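Local coordinates for protein P35 antigen (Borrelia burgdorferi, PDB 4ALY) that is a surface-exposed lipoprotein of the Lyme disease spirochaete that appears to be needed for infection by tick bite, at residues A117-H122 with H126-E131; R133-S138 with E218-D223; Q151-L156 with D246-K251; R163-E168 with A255-I260; S185-N190 with D266-T271. All blocks are in the same frame, centred on the assembly; numbering follows the deposited sequence.

Contact 1. Residues A117-H122 with H126-E131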
# COMPACT_ATOMS: atom_id res chain seq x y z
N ALA A 117 16.81 -2.19 3.89
CA ALA A 117 18.14 -2.54 4.47
C ALA A 117 19.24 -1.47 4.26
O ALA A 117 20.27 -1.50 4.93
CB ALA A 117 18.61 -3.92 3.99
N ASN A 118 18.96 -0.50 3.37
CA ASN A 118 19.90 0.57 2.99
C ASN A 118 19.75 1.90 3.76
O ASN A 118 20.55 2.83 3.56
CB ASN A 118 19.79 0.87 1.47
CG ASN A 118 20.71 0.00 0.61
OD1 ASN A 118 21.70 -0.56 1.10
ND2 ASN A 118 20.39 -0.10 -0.68
N SER A 119 18.71 2.01 4.59
CA SER A 119 18.40 3.28 5.27
C SER A 119 19.15 3.46 6.55
O SER A 119 19.62 2.52 7.18
CB SER A 119 16.89 3.49 5.47
OG SER A 119 16.17 2.28 5.38
N THR A 120 19.14 4.71 6.98
CA THR A 120 20.08 5.24 7.94
C THR A 120 19.36 5.71 9.19
O THR A 120 19.85 5.50 10.30
CB THR A 120 20.79 6.42 7.24
OG1 THR A 120 21.61 5.89 6.20
CG2 THR A 120 21.63 7.25 8.18
N VAL A 121 18.23 6.39 9.00
CA VAL A 121 17.33 6.81 10.09
C VAL A 121 16.11 5.87 10.08
O VAL A 121 15.80 5.24 9.07
CB VAL A 121 16.87 8.30 9.92
CG1 VAL A 121 17.97 9.26 10.35
CG2 VAL A 121 16.44 8.60 8.46
N HIS A 122 15.43 5.74 11.20
CA HIS A 122 14.18 4.96 11.29
C HIS A 122 13.04 5.63 10.55
O HIS A 122 13.10 6.80 10.19
CB HIS A 122 13.82 4.81 12.75
CG HIS A 122 14.85 4.07 13.56
ND1 HIS A 122 15.61 4.68 14.50
CD2 HIS A 122 15.24 2.73 13.54
CE1 HIS A 122 16.43 3.77 15.07
NE2 HIS A 122 16.23 2.59 14.46
N HIS A 126 11.54 12.70 9.62
CA HIS A 126 10.99 13.63 8.60
C HIS A 126 11.29 13.14 7.19
O HIS A 126 10.64 13.49 6.22
CB HIS A 126 11.51 15.05 8.83
CG HIS A 126 10.89 16.10 7.91
ND1 HIS A 126 11.42 16.44 6.69
CD2 HIS A 126 9.75 16.91 8.07
CE1 HIS A 126 10.66 17.39 6.12
NE2 HIS A 126 9.63 17.68 6.96
N GLU A 127 12.26 12.26 7.05
CA GLU A 127 12.67 11.86 5.72
C GLU A 127 11.67 10.89 5.11
O GLU A 127 11.68 10.68 3.93
CB GLU A 127 14.09 11.25 5.80
CG GLU A 127 14.56 10.61 4.50
CD GLU A 127 15.92 9.89 4.55
OE1 GLU A 127 16.75 10.15 5.46
OE2 GLU A 127 16.18 9.06 3.63
N TYR A 128 10.82 10.29 5.93
CA TYR A 128 9.85 9.29 5.50
C TYR A 128 8.42 9.78 5.65
O TYR A 128 7.49 8.99 5.65
CB TYR A 128 10.09 8.00 6.27
CG TYR A 128 11.42 7.45 5.90
CD1 TYR A 128 11.60 6.84 4.68
CD2 TYR A 128 12.52 7.58 6.75
CE1 TYR A 128 12.84 6.37 4.28
CE2 TYR A 128 13.76 7.10 6.37
CZ TYR A 128 13.92 6.51 5.12
OH TYR A 128 15.15 6.00 4.71
N THR A 129 8.25 11.10 5.79
CA THR A 129 6.92 11.72 5.75
C THR A 129 6.04 11.16 4.61
O THR A 129 4.94 10.59 4.88
CB THR A 129 7.03 13.26 5.62
OG1 THR A 129 7.90 13.75 6.64
CG2 THR A 129 5.66 13.91 5.74
N GLU A 130 6.53 11.31 3.37
CA GLU A 130 5.82 10.77 2.20
C GLU A 130 5.40 9.29 2.29
O GLU A 130 4.23 8.93 2.05
CB GLU A 130 6.60 10.97 0.94
CG GLU A 130 5.90 11.84 -0.07
CD GLU A 130 5.84 11.16 -1.45
OE1 GLU A 130 6.38 10.05 -1.57
OE2 GLU A 130 5.22 11.71 -2.40
N GLU A 131 6.35 8.43 2.64
CA GLU A 131 6.13 7.01 2.73
C GLU A 131 5.16 6.65 3.87
O GLU A 131 4.24 5.83 3.75
CB GLU A 131 7.47 6.35 2.98
CG GLU A 131 8.33 6.32 1.76
CD GLU A 131 9.29 7.49 1.68
OE1 GLU A 131 9.16 8.52 2.40
OE2 GLU A 131 10.20 7.35 0.84
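Tyr128 carries this surface contact, and its ring is met at three points by 117-122. The apolar part lies at Val121, whose CG2 reaches the ring edge near its plane, 3.7 Å from Tyr128 CE2. With CG1 turned opposite the carbonyl carbon (chi1 -78°), CG2 is left between the backbone N and the carbonyl carbon, facing the ring. In three further places carbon meets oxygen. The same Val121 CG2 lies 3.4 Å from Glu127 OE1, at the end of an extended glutamate chain. Tyr128 OH approaches Ser119 CB to 3.1 Å, while the serine hydroxyl is engaged with Asn116 O instead. His122 O approaches Tyr128 CD2 obliquely, at 3.6 Å. In this all-helical protein the long link after helix 106-110 thus doubles back onto the start of helix 129-137, with Tyr128 at the N-cap position. No hydrogen bond spans the two segments; van der Waals contact joins them. Within 126-131, Thr129 OG1 donates to His126 O over 2.8 Å. That donor is tilted 34° from the carbonyl plane. Glu127 CG lies over one Tyr128 face, offset toward the rim.

Contact 2. Residues R133-S138 with E218-D223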
# COMPACT_ATOMS: atom_id res chain seq x y z
N ARG A 133 2.68 8.65 4.79
CA ARG A 133 1.42 9.10 4.17
C ARG A 133 0.84 8.01 3.22
O ARG A 133 -0.38 7.60 3.33
CB ARG A 133 1.61 10.47 3.46
CG ARG A 133 0.27 11.23 3.17
CD ARG A 133 -0.48 10.63 1.96
NE ARG A 133 0.40 10.54 0.80
CZ ARG A 133 0.16 9.73 -0.21
NH1 ARG A 133 -0.88 8.94 -0.14
NH2 ARG A 133 0.96 9.67 -1.27
N MET A 134 1.70 7.46 2.35
CA MET A 134 1.28 6.39 1.39
C MET A 134 0.82 5.19 2.21
O MET A 134 -0.17 4.57 1.92
CB MET A 134 2.42 6.02 0.46
CG MET A 134 2.29 6.53 -0.97
SD MET A 134 3.91 6.70 -1.72
CE MET A 134 3.63 7.87 -3.06
N LEU A 135 1.50 4.87 3.29
CA LEU A 135 1.03 3.79 4.10
C LEU A 135 -0.41 4.09 4.64
O LEU A 135 -1.26 3.18 4.68
CB LEU A 135 1.99 3.59 5.25
CG LEU A 135 1.60 2.53 6.26
CD1 LEU A 135 1.45 1.13 5.61
CD2 LEU A 135 2.69 2.56 7.36
N TYR A 136 -0.68 5.33 5.08
CA TYR A 136 -1.97 5.66 5.69
C TYR A 136 -3.06 5.61 4.62
O TYR A 136 -4.15 5.08 4.85
CB TYR A 136 -1.94 7.07 6.33
CG TYR A 136 -0.89 7.33 7.39
CD1 TYR A 136 -0.46 6.33 8.28
CD2 TYR A 136 -0.31 8.59 7.52
CE1 TYR A 136 0.47 6.59 9.27
CE2 TYR A 136 0.66 8.85 8.47
CZ TYR A 136 1.02 7.83 9.38
OH TYR A 136 1.97 8.08 10.38
N THR A 137 -2.77 6.16 3.44
CA THR A 137 -3.62 6.08 2.30
C THR A 137 -3.92 4.62 1.92
O THR A 137 -5.05 4.34 1.46
CB THR A 137 -2.96 6.82 1.13
OG1 THR A 137 -2.77 8.18 1.52
CG2 THR A 137 -3.80 6.82 -0.10
N SER A 138 -3.00 3.69 2.21
CA SER A 138 -3.18 2.30 1.78
C SER A 138 -4.26 1.67 2.59
O SER A 138 -4.78 0.59 2.27
CB SER A 138 -1.86 1.51 1.86
OG SER A 138 -1.59 1.01 3.16
N GLU A 218 -7.59 -4.24 -1.71
CA GLU A 218 -8.82 -4.69 -1.04
C GLU A 218 -8.55 -5.85 -0.12
O GLU A 218 -9.16 -5.98 0.92
CB GLU A 218 -9.88 -5.10 -2.07
CG GLU A 218 -11.26 -5.15 -1.50
CD GLU A 218 -11.69 -3.77 -1.06
OE1 GLU A 218 -11.42 -2.81 -1.85
OE2 GLU A 218 -12.26 -3.67 0.06
N LYS A 219 -7.60 -6.70 -0.48
CA LYS A 219 -7.34 -7.85 0.35
C LYS A 219 -6.46 -7.41 1.54
O LYS A 219 -6.57 -7.97 2.63
CB LYS A 219 -6.67 -8.94 -0.48
CG LYS A 219 -6.70 -10.27 0.24
CD LYS A 219 -5.62 -11.17 -0.28
CE LYS A 219 -5.64 -12.50 0.48
NZ LYS A 219 -4.46 -13.28 0.03
N TRP A 220 -5.62 -6.40 1.34
CA TRP A 220 -4.87 -5.73 2.43
C TRP A 220 -5.83 -5.07 3.38
O TRP A 220 -5.67 -5.15 4.59
CB TRP A 220 -3.88 -4.74 1.83
CG TRP A 220 -3.26 -3.72 2.75
CD1 TRP A 220 -3.41 -2.35 2.71
CD2 TRP A 220 -2.30 -3.96 3.86
NE1 TRP A 220 -2.64 -1.74 3.68
CE2 TRP A 220 -1.98 -2.66 4.41
CE3 TRP A 220 -1.70 -5.10 4.42
CZ2 TRP A 220 -1.08 -2.51 5.48
CZ3 TRP A 220 -0.80 -4.95 5.50
CH2 TRP A 220 -0.52 -3.69 6.03
N LEU A 221 -6.88 -4.47 2.84
CA LEU A 221 -7.88 -3.83 3.71
C LEU A 221 -8.63 -4.88 4.47
O LEU A 221 -8.90 -4.71 5.67
CB LEU A 221 -8.86 -2.94 2.92
CG LEU A 221 -8.32 -1.62 2.27
CD1 LEU A 221 -9.25 -1.10 1.17
CD2 LEU A 221 -8.13 -0.58 3.36
N LYS A 222 -8.99 -5.96 3.78
CA LYS A 222 -9.68 -7.10 4.42
C LYS A 222 -8.84 -7.85 5.51
O LYS A 222 -9.34 -8.21 6.62
CB LYS A 222 -10.24 -8.04 3.34
CG LYS A 222 -10.99 -9.26 3.88
CD LYS A 222 -10.15 -10.54 3.82
CE LYS A 222 -10.89 -11.65 3.05
NZ LYS A 222 -11.85 -12.43 3.88
N ASP A 223 -7.58 -8.12 5.21
CA ASP A 223 -6.77 -8.86 6.22
C ASP A 223 -6.56 -7.99 7.46
O ASP A 223 -6.41 -8.52 8.55
CB ASP A 223 -5.42 -9.38 5.68
CG ASP A 223 -5.58 -10.49 4.62
OD1 ASP A 223 -6.60 -11.19 4.61
OD2 ASP A 223 -4.67 -10.65 3.77
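Trp220 and Ser138 join two helical elements of the bundle by a buried hydrogen bond: 133-138 belongs to the end of the chain's short helix 129-137, and 218-223 to the long helix 200-233. Trp220 NE1 donates to Ser138 OG over 3.0 Å. The angle at the hydrogen is 144° and the hydroxyl oxygen is tilted 27° out of the ring plane, so the bond is bent, with its acceptor off the indole plane. Two conformations place the partners. The indole is swung with CG opposite its own backbone N (chi1 166°), which sends the pyrrole edge toward the serine. Ser138 keeps OG between its backbone N and carbonyl carbon, where the hydroxyl can also donate to Leu135 O at 2.7 Å. OG is therefore gripped twice: it receives the indole N-H and passes its own proton back about one helical turn. Leu135 adds a looser apolar touch, CD1 lying 4.4 Å from Trp220 CZ2 in an oblique position. The Trp220 side chain also touches Thr169 and Arg173 of helix 163-189, which places this contact in a layer between three helices. Next to Ser138, Thr137 OG1 is hydrogen-bonded to Asp93, tying the same helix end to helix 70-95. The backbone of Ser138 completes the join, its O atom meeting Trp220 CD1 at 3.3 Å and Leu221 CD2 at 3.7 Å.

Contact 3. Residues Q151-L156 with D246-K251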
# COMPACT_ATOMS: atom_id res chain seq x y z
N GLN A 151 -1.91 -0.28 17.31
CA GLN A 151 -1.81 -0.69 18.71
C GLN A 151 -1.55 -2.21 18.84
O GLN A 151 -0.86 -2.70 19.77
CB GLN A 151 -3.06 -0.28 19.53
CG GLN A 151 -3.25 1.24 19.67
CD GLN A 151 -2.05 1.94 20.36
OE1 GLN A 151 -1.14 2.61 19.70
NE2 GLN A 151 -2.02 1.80 21.71
N ILE A 152 -2.11 -2.96 17.91
CA ILE A 152 -1.94 -4.38 17.89
C ILE A 152 -0.50 -4.71 17.41
O ILE A 152 0.17 -5.56 17.97
CB ILE A 152 -3.00 -4.94 16.95
CG1 ILE A 152 -4.42 -4.68 17.55
CG2 ILE A 152 -2.73 -6.37 16.54
CD1 ILE A 152 -5.49 -5.00 16.53
N LEU A 153 -0.06 -4.04 16.35
CA LEU A 153 1.22 -4.32 15.74
C LEU A 153 2.35 -3.84 16.64
O LEU A 153 3.43 -4.36 16.57
CB LEU A 153 1.34 -3.67 14.36
CG LEU A 153 0.51 -4.25 13.20
CD1 LEU A 153 0.79 -3.51 11.89
CD2 LEU A 153 0.61 -5.76 13.02
N SER A 154 2.09 -2.88 17.52
CA SER A 154 3.06 -2.40 18.46
C SER A 154 3.31 -3.48 19.49
O SER A 154 4.37 -3.50 20.14
CB SER A 154 2.48 -1.23 19.25
OG SER A 154 2.61 -0.03 18.54
N LYS A 155 2.34 -4.37 19.69
CA LYS A 155 2.55 -5.41 20.70
C LYS A 155 3.62 -6.36 20.15
O LYS A 155 4.49 -6.77 20.90
CB LYS A 155 1.27 -6.12 21.07
CG LYS A 155 0.33 -5.25 21.89
CD LYS A 155 -0.72 -6.12 22.54
CE LYS A 155 -1.18 -5.51 23.85
NZ LYS A 155 -2.48 -6.12 24.20
N LEU A 156 3.56 -6.64 18.83
CA LEU A 156 4.55 -7.47 18.15
C LEU A 156 5.88 -6.75 17.95
O LEU A 156 6.93 -7.35 18.10
CB LEU A 156 4.04 -7.86 16.77
CG LEU A 156 2.93 -8.89 16.66
CD1 LEU A 156 2.38 -8.99 15.23
CD2 LEU A 156 3.41 -10.25 17.23
N ASP A 246 1.71 -15.60 15.22
CA ASP A 246 1.18 -16.60 14.29
C ASP A 246 -0.01 -16.13 13.53
O ASP A 246 -0.17 -16.49 12.36
CB ASP A 246 0.81 -17.91 14.97
CG ASP A 246 2.02 -18.59 15.58
OD1 ASP A 246 3.16 -18.42 15.03
OD2 ASP A 246 1.82 -19.25 16.63
N THR A 247 -0.87 -15.36 14.16
CA THR A 247 -1.99 -14.90 13.39
C THR A 247 -1.70 -13.87 12.32
O THR A 247 -2.23 -13.98 11.23
CB THR A 247 -3.28 -14.71 14.19
OG1 THR A 247 -3.92 -13.49 13.79
CG2 THR A 247 -3.04 -14.80 15.60
N LEU A 248 -0.78 -12.96 12.58
CA LEU A 248 -0.27 -12.08 11.53
C LEU A 248 0.34 -12.86 10.33
O LEU A 248 0.06 -12.53 9.16
CB LEU A 248 0.74 -11.08 12.13
CG LEU A 248 1.31 -10.01 11.13
CD1 LEU A 248 0.15 -9.24 10.44
CD2 LEU A 248 2.38 -9.07 11.71
N ARG A 249 1.20 -13.85 10.63
CA ARG A 249 1.84 -14.78 9.67
C ARG A 249 0.82 -15.52 8.82
O ARG A 249 1.01 -15.69 7.63
CB ARG A 249 2.57 -15.85 10.49
CG ARG A 249 3.85 -16.50 9.93
CD ARG A 249 3.99 -16.51 8.44
NE ARG A 249 4.94 -15.54 7.82
CZ ARG A 249 6.08 -15.09 8.32
NH1 ARG A 249 6.50 -15.46 9.50
NH2 ARG A 249 6.82 -14.27 7.62
N SER A 250 -0.30 -15.95 9.38
CA SER A 250 -1.22 -16.71 8.56
C SER A 250 -1.74 -15.99 7.30
O SER A 250 -2.08 -16.62 6.29
CB SER A 250 -2.36 -17.29 9.44
OG SER A 250 -3.05 -16.27 10.11
N LYS A 251 -1.78 -14.65 7.36
CA LYS A 251 -2.26 -13.83 6.24
C LYS A 251 -1.09 -13.25 5.48
O LYS A 251 -1.26 -12.49 4.51
CB LYS A 251 -3.15 -12.69 6.77
CG LYS A 251 -4.31 -13.19 7.60
CD LYS A 251 -4.44 -12.35 8.87
CE LYS A 251 -5.60 -12.80 9.77
NZ LYS A 251 -6.82 -13.25 9.04
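Leu248 loses more surface to this contact than any other residue, and it does so chiefly through one methyl: its CD2 meets both Leu156 and Leu153. The tighter meeting is with Leu156, where CD1 stands 3.5 Å from Leu248 CD2. The same Leu156 CD1 also reaches back to Leu248 CB at 4.1 Å, so it lies against the base of the side chain as well as its branch. Leu153 approaches across it at about a right angle, bringing CD2 to 4.0 Å from Leu248 CD2. Leu248 is able to serve both because its CG points opposite the backbone N (chi1 -176°), whereas the two leucines of 151-156 turn CG opposite their carbonyl carbons. All three residues are buried, and no hydrogen bond crosses between the segments, which leaves dispersion and exclusion of water as the evident forces. The cluster extends further: Leu248 also touches Leu165, Leu156 touches Val166, and Leu153 touches Leu170, all on helix 163-189. Arg249 NH1, from the same helix as Leu248, binds a sulfate ion, probably from the crystallisation liquor. Leucines from helix 143-157 and helix 241-250 that converge on a third helix are the interior layer expected of an all-helical bundle.

Contact 4. Residues R163-E168 with A255-I260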
# COMPACT_ATOMS: atom_id res chain seq x y z
N ARG A 163 9.49 -8.17 15.10
CA ARG A 163 9.47 -6.83 14.49
C ARG A 163 9.65 -6.89 12.98
O ARG A 163 9.06 -6.07 12.24
CB ARG A 163 10.53 -5.95 15.13
CG ARG A 163 10.78 -4.61 14.46
CD ARG A 163 11.54 -3.68 15.35
NE ARG A 163 11.14 -3.75 16.76
CZ ARG A 163 12.01 -3.53 17.77
NH1 ARG A 163 13.26 -3.21 17.51
NH2 ARG A 163 11.66 -3.60 19.02
N GLY A 164 10.41 -7.87 12.49
CA GLY A 164 10.67 -7.99 11.04
C GLY A 164 9.38 -8.16 10.28
O GLY A 164 9.12 -7.46 9.26
N LEU A 165 8.52 -9.05 10.79
CA LEU A 165 7.28 -9.32 10.07
C LEU A 165 6.32 -8.08 10.02
O LEU A 165 5.66 -7.85 8.97
CB LEU A 165 6.61 -10.50 10.68
CG LEU A 165 5.30 -10.89 10.04
CD1 LEU A 165 5.50 -11.29 8.56
CD2 LEU A 165 4.81 -12.06 10.88
N VAL A 166 6.34 -7.28 11.10
CA VAL A 166 5.64 -5.98 11.18
C VAL A 166 6.02 -5.00 10.11
O VAL A 166 5.17 -4.53 9.36
CB VAL A 166 5.78 -5.34 12.57
CG1 VAL A 166 5.23 -3.92 12.56
CG2 VAL A 166 5.07 -6.22 13.60
N LYS A 167 7.31 -4.75 10.01
CA LYS A 167 7.90 -3.97 8.95
C LYS A 167 7.48 -4.56 7.57
O LYS A 167 6.82 -3.87 6.78
CB LYS A 167 9.43 -3.94 9.17
CG LYS A 167 10.21 -3.11 8.21
CD LYS A 167 10.59 -3.93 7.00
CE LYS A 167 11.24 -3.04 5.95
NZ LYS A 167 11.07 -3.69 4.62
N GLU A 168 7.80 -5.83 7.31
CA GLU A 168 7.52 -6.48 6.01
C GLU A 168 6.03 -6.19 5.66
O GLU A 168 5.69 -5.66 4.59
CB GLU A 168 7.75 -8.01 6.19
CG GLU A 168 8.42 -8.92 5.14
CD GLU A 168 9.09 -10.18 5.79
OE1 GLU A 168 10.16 -10.01 6.46
OE2 GLU A 168 8.57 -11.35 5.65
N ALA A 255 5.87 -16.72 0.87
CA ALA A 255 5.60 -16.80 -0.57
C ALA A 255 4.61 -15.69 -0.99
O ALA A 255 4.72 -15.12 -2.09
CB ALA A 255 5.10 -18.18 -0.97
N GLN A 256 3.63 -15.41 -0.13
CA GLN A 256 2.65 -14.35 -0.40
C GLN A 256 3.32 -12.97 -0.53
O GLN A 256 2.87 -12.16 -1.32
CB GLN A 256 1.59 -14.31 0.68
CG GLN A 256 0.53 -15.39 0.64
CD GLN A 256 -0.41 -15.27 1.83
OE1 GLN A 256 0.03 -15.17 3.00
NE2 GLN A 256 -1.73 -15.31 1.56
N PHE A 257 4.43 -12.73 0.18
CA PHE A 257 5.20 -11.49 -0.06
C PHE A 257 5.87 -11.48 -1.42
O PHE A 257 5.77 -10.50 -2.20
CB PHE A 257 6.26 -11.21 1.04
CG PHE A 257 5.69 -10.67 2.35
CD1 PHE A 257 5.19 -9.36 2.44
CD2 PHE A 257 5.66 -11.48 3.49
CE1 PHE A 257 4.70 -8.87 3.65
CE2 PHE A 257 5.15 -11.02 4.68
CZ PHE A 257 4.67 -9.71 4.77
N ALA A 258 6.61 -12.56 -1.69
CA ALA A 258 7.27 -12.69 -3.00
C ALA A 258 6.26 -12.58 -4.12
O ALA A 258 6.52 -11.89 -5.07
CB ALA A 258 8.11 -13.97 -3.11
N ASN A 259 5.10 -13.20 -3.99
CA ASN A 259 4.06 -13.03 -5.02
C ASN A 259 3.61 -11.57 -5.21
O ASN A 259 3.65 -11.01 -6.33
CB ASN A 259 2.91 -14.02 -4.77
CG ASN A 259 3.38 -15.51 -4.77
OD1 ASN A 259 4.50 -15.86 -5.27
ND2 ASN A 259 2.54 -16.39 -4.21
N ILE A 260 3.24 -10.94 -4.09
CA ILE A 260 2.87 -9.52 -4.07
C ILE A 260 3.96 -8.67 -4.70
O ILE A 260 3.69 -7.88 -5.60
CB ILE A 260 2.54 -9.03 -2.64
CG1 ILE A 260 1.27 -9.71 -2.16
CG2 ILE A 260 2.33 -7.52 -2.60
CD1 ILE A 260 1.04 -9.58 -0.67
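Phe257 of helix 254-275 is wedged against Leu165 and Glu168 near the start of helix 163-189, a helix-helix contact of the bundle in which the two helices run in broadly the same direction. The tight part is the phenyl ring. Glu168 lays its CG over one ring face, 3.8 Å from the Phe257 centroid and only 10° off the normal, a well-centred CH-pi contact. Glu168 CB lies nearer the rim, 3.8 Å from Phe257 CZ. The extended chain beyond CG leaves OE2 beside the CE2-CD2 side of the ring, 3.6 Å from Phe257 CE2, with the carboxylate plane turned 76° from the ring. At the ring edge, near its plane, Leu165 CD1 comes within 3.9 Å of Phe257 CE2, the two side chains crossing at about a right angle. Leu165 is buried and continues onto Leu248 and Arg249 of helix 241-250, so this corner leads into the interior.

The looser side is where Glu168 and Phe257 remain partly exposed. There OE2 has a long, weak ion pair with Arg249, a partner that would hold the charge only loosely. No hydrogen bond joins the segments. At another corner of the ring, back in the close-packed part, the backbone Glu168 O meets Phe257 CE1 at 3.5 Å.

Contact 5. Residues S185-N190 with D266-T271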
# COMPACT_ATOMS: atom_id res chain seq x y z
N SER A 185 -0.42 5.89 -11.78
CA SER A 185 -1.31 6.98 -12.16
C SER A 185 -0.53 8.20 -12.66
O SER A 185 -1.00 8.89 -13.55
CB SER A 185 -2.25 7.37 -11.03
OG SER A 185 -3.02 6.28 -10.61
N ALA A 186 0.65 8.45 -12.08
CA ALA A 186 1.49 9.57 -12.49
C ALA A 186 2.09 9.28 -13.87
O ALA A 186 2.11 10.18 -14.72
CB ALA A 186 2.60 9.86 -11.46
N LYS A 187 2.57 8.05 -14.08
CA LYS A 187 2.99 7.61 -15.41
C LYS A 187 1.95 7.90 -16.50
O LYS A 187 2.28 8.50 -17.51
CB LYS A 187 3.40 6.13 -15.41
CG LYS A 187 4.85 5.98 -14.99
CD LYS A 187 5.28 4.54 -14.80
CE LYS A 187 6.80 4.60 -14.71
NZ LYS A 187 7.46 3.47 -14.02
N ILE A 188 0.71 7.47 -16.27
CA ILE A 188 -0.36 7.56 -17.26
C ILE A 188 -0.73 9.01 -17.54
O ILE A 188 -0.79 9.41 -18.71
CB ILE A 188 -1.64 6.79 -16.81
CG1 ILE A 188 -1.40 5.27 -16.83
CG2 ILE A 188 -2.89 7.23 -17.59
CD1 ILE A 188 -2.61 4.48 -16.40
N LEU A 189 -1.00 9.78 -16.48
CA LEU A 189 -1.33 11.21 -16.59
C LEU A 189 -0.21 12.05 -17.19
O LEU A 189 -0.46 13.08 -17.83
CB LEU A 189 -1.71 11.78 -15.23
CG LEU A 189 -2.96 11.31 -14.50
CD1 LEU A 189 -2.90 11.93 -13.10
CD2 LEU A 189 -4.27 11.71 -15.19
N ASN A 190 1.03 11.62 -17.02
CA ASN A 190 2.14 12.33 -17.66
C ASN A 190 2.17 12.18 -19.19
O ASN A 190 3.04 12.76 -19.86
CB ASN A 190 3.49 11.94 -17.07
CG ASN A 190 4.49 13.08 -17.12
OD1 ASN A 190 5.61 12.93 -17.62
ND2 ASN A 190 4.08 14.25 -16.61
N ASP A 266 5.68 -6.45 -11.96
CA ASP A 266 5.10 -6.74 -13.27
C ASP A 266 4.16 -5.64 -13.76
O ASP A 266 4.08 -5.37 -14.94
CB ASP A 266 4.40 -8.12 -13.31
CG ASP A 266 5.40 -9.30 -13.10
OD1 ASP A 266 6.60 -9.14 -13.34
OD2 ASP A 266 4.97 -10.40 -12.66
N LEU A 267 3.45 -5.00 -12.84
CA LEU A 267 2.47 -3.99 -13.18
C LEU A 267 3.11 -2.62 -13.45
O LEU A 267 2.69 -1.88 -14.37
CB LEU A 267 1.45 -3.88 -12.07
CG LEU A 267 0.50 -5.06 -11.94
CD1 LEU A 267 -0.31 -4.84 -10.69
CD2 LEU A 267 -0.46 -5.25 -13.11
N VAL A 268 4.14 -2.28 -12.68
CA VAL A 268 4.92 -1.10 -12.99
C VAL A 268 5.64 -1.21 -14.37
O VAL A 268 5.48 -0.34 -15.23
CB VAL A 268 5.90 -0.74 -11.86
CG1 VAL A 268 6.83 0.37 -12.33
CG2 VAL A 268 5.15 -0.36 -10.55
N ASN A 269 6.42 -2.27 -14.57
CA ASN A 269 7.11 -2.49 -15.83
C ASN A 269 6.16 -2.46 -17.03
O ASN A 269 6.39 -1.72 -17.97
CB ASN A 269 7.95 -3.78 -15.85
CG ASN A 269 9.14 -3.75 -14.89
OD1 ASN A 269 9.73 -4.79 -14.62
ND2 ASN A 269 9.51 -2.57 -14.37
N THR A 270 5.10 -3.25 -16.98
CA THR A 270 4.09 -3.23 -18.04
C THR A 270 3.61 -1.80 -18.43
O THR A 270 3.43 -1.47 -19.62
CB THR A 270 2.94 -4.12 -17.65
OG1 THR A 270 3.46 -5.44 -17.56
CG2 THR A 270 1.77 -4.10 -18.66
N THR A 271 3.47 -0.95 -17.42
CA THR A 271 2.96 0.37 -17.62
C THR A 271 3.99 1.19 -18.37
O THR A 271 3.64 1.95 -19.27
CB THR A 271 2.63 1.03 -16.27
OG1 THR A 271 1.66 0.22 -15.59
CG2 THR A 271 2.09 2.40 -16.48
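Two neighbouring helices of the bundle, 163-189 near its end and 254-275 well along its length, meet here through Lys187 reaching across Thr271 to Val268. The lysine stretches out beyond CG, and its aliphatic part does the packing: CB is 4.1 Å from Thr271 CG2, and CD lies 4.2 Å from the same methyl. At the far end NZ passes 3.6 Å from Val268 CG1, the two side chains crossing at about a right angle. That amine's polar partner is Thr272 OG1, next in sequence to the segment, so the charged end is bonded while the methylenes cover apolar groups. The two helices run in broadly the same direction, as they also do where they meet at 163-168 and 255-260, and the closest CA pair, Lys187 and Thr271, is 7.6 Å apart. Thr271 divides its branches between two tasks. CG2, opposite the backbone N, faces the lysine, and OG1, beside the backbone N (chi1 -59°), turns back into its own helix. There it donates to Leu267 O at 2.6 Å, nearly head-on to the carbonyl (160°), and that oxygen also accepts from Thr271 N. Ile188 approaches the same threonine more loosely, its CG1 4.5 Å from Thr271 CG2. Across the interface itself no hydrogen bond forms between the segments. Lys187 also touches Leu275, further along helix 254-275.

How the contacts relate
Contacts 2 and 3 are buried, contacts 4 and 5 partly so, and contact 1 lies on the surface. Contacts 4 and 5 join the same pair, helices 163-189 and 254-275, with centres about 24 Å apart: one uses an aromatic face, the other a lysine's methylenes. Contact 3 is purely leucine, and touches contact 4 directly, Lys251 C lying 3.3 Å from Gln256 OE1. Contact 2 alone has a hydrogen bond between its segments, in the interior. Contacts 1 and 2 share helix 129-137, contact 1 at its start. Contacts 3 and 5 stand on opposite sides of the chain's centre, about 32 Å between centres.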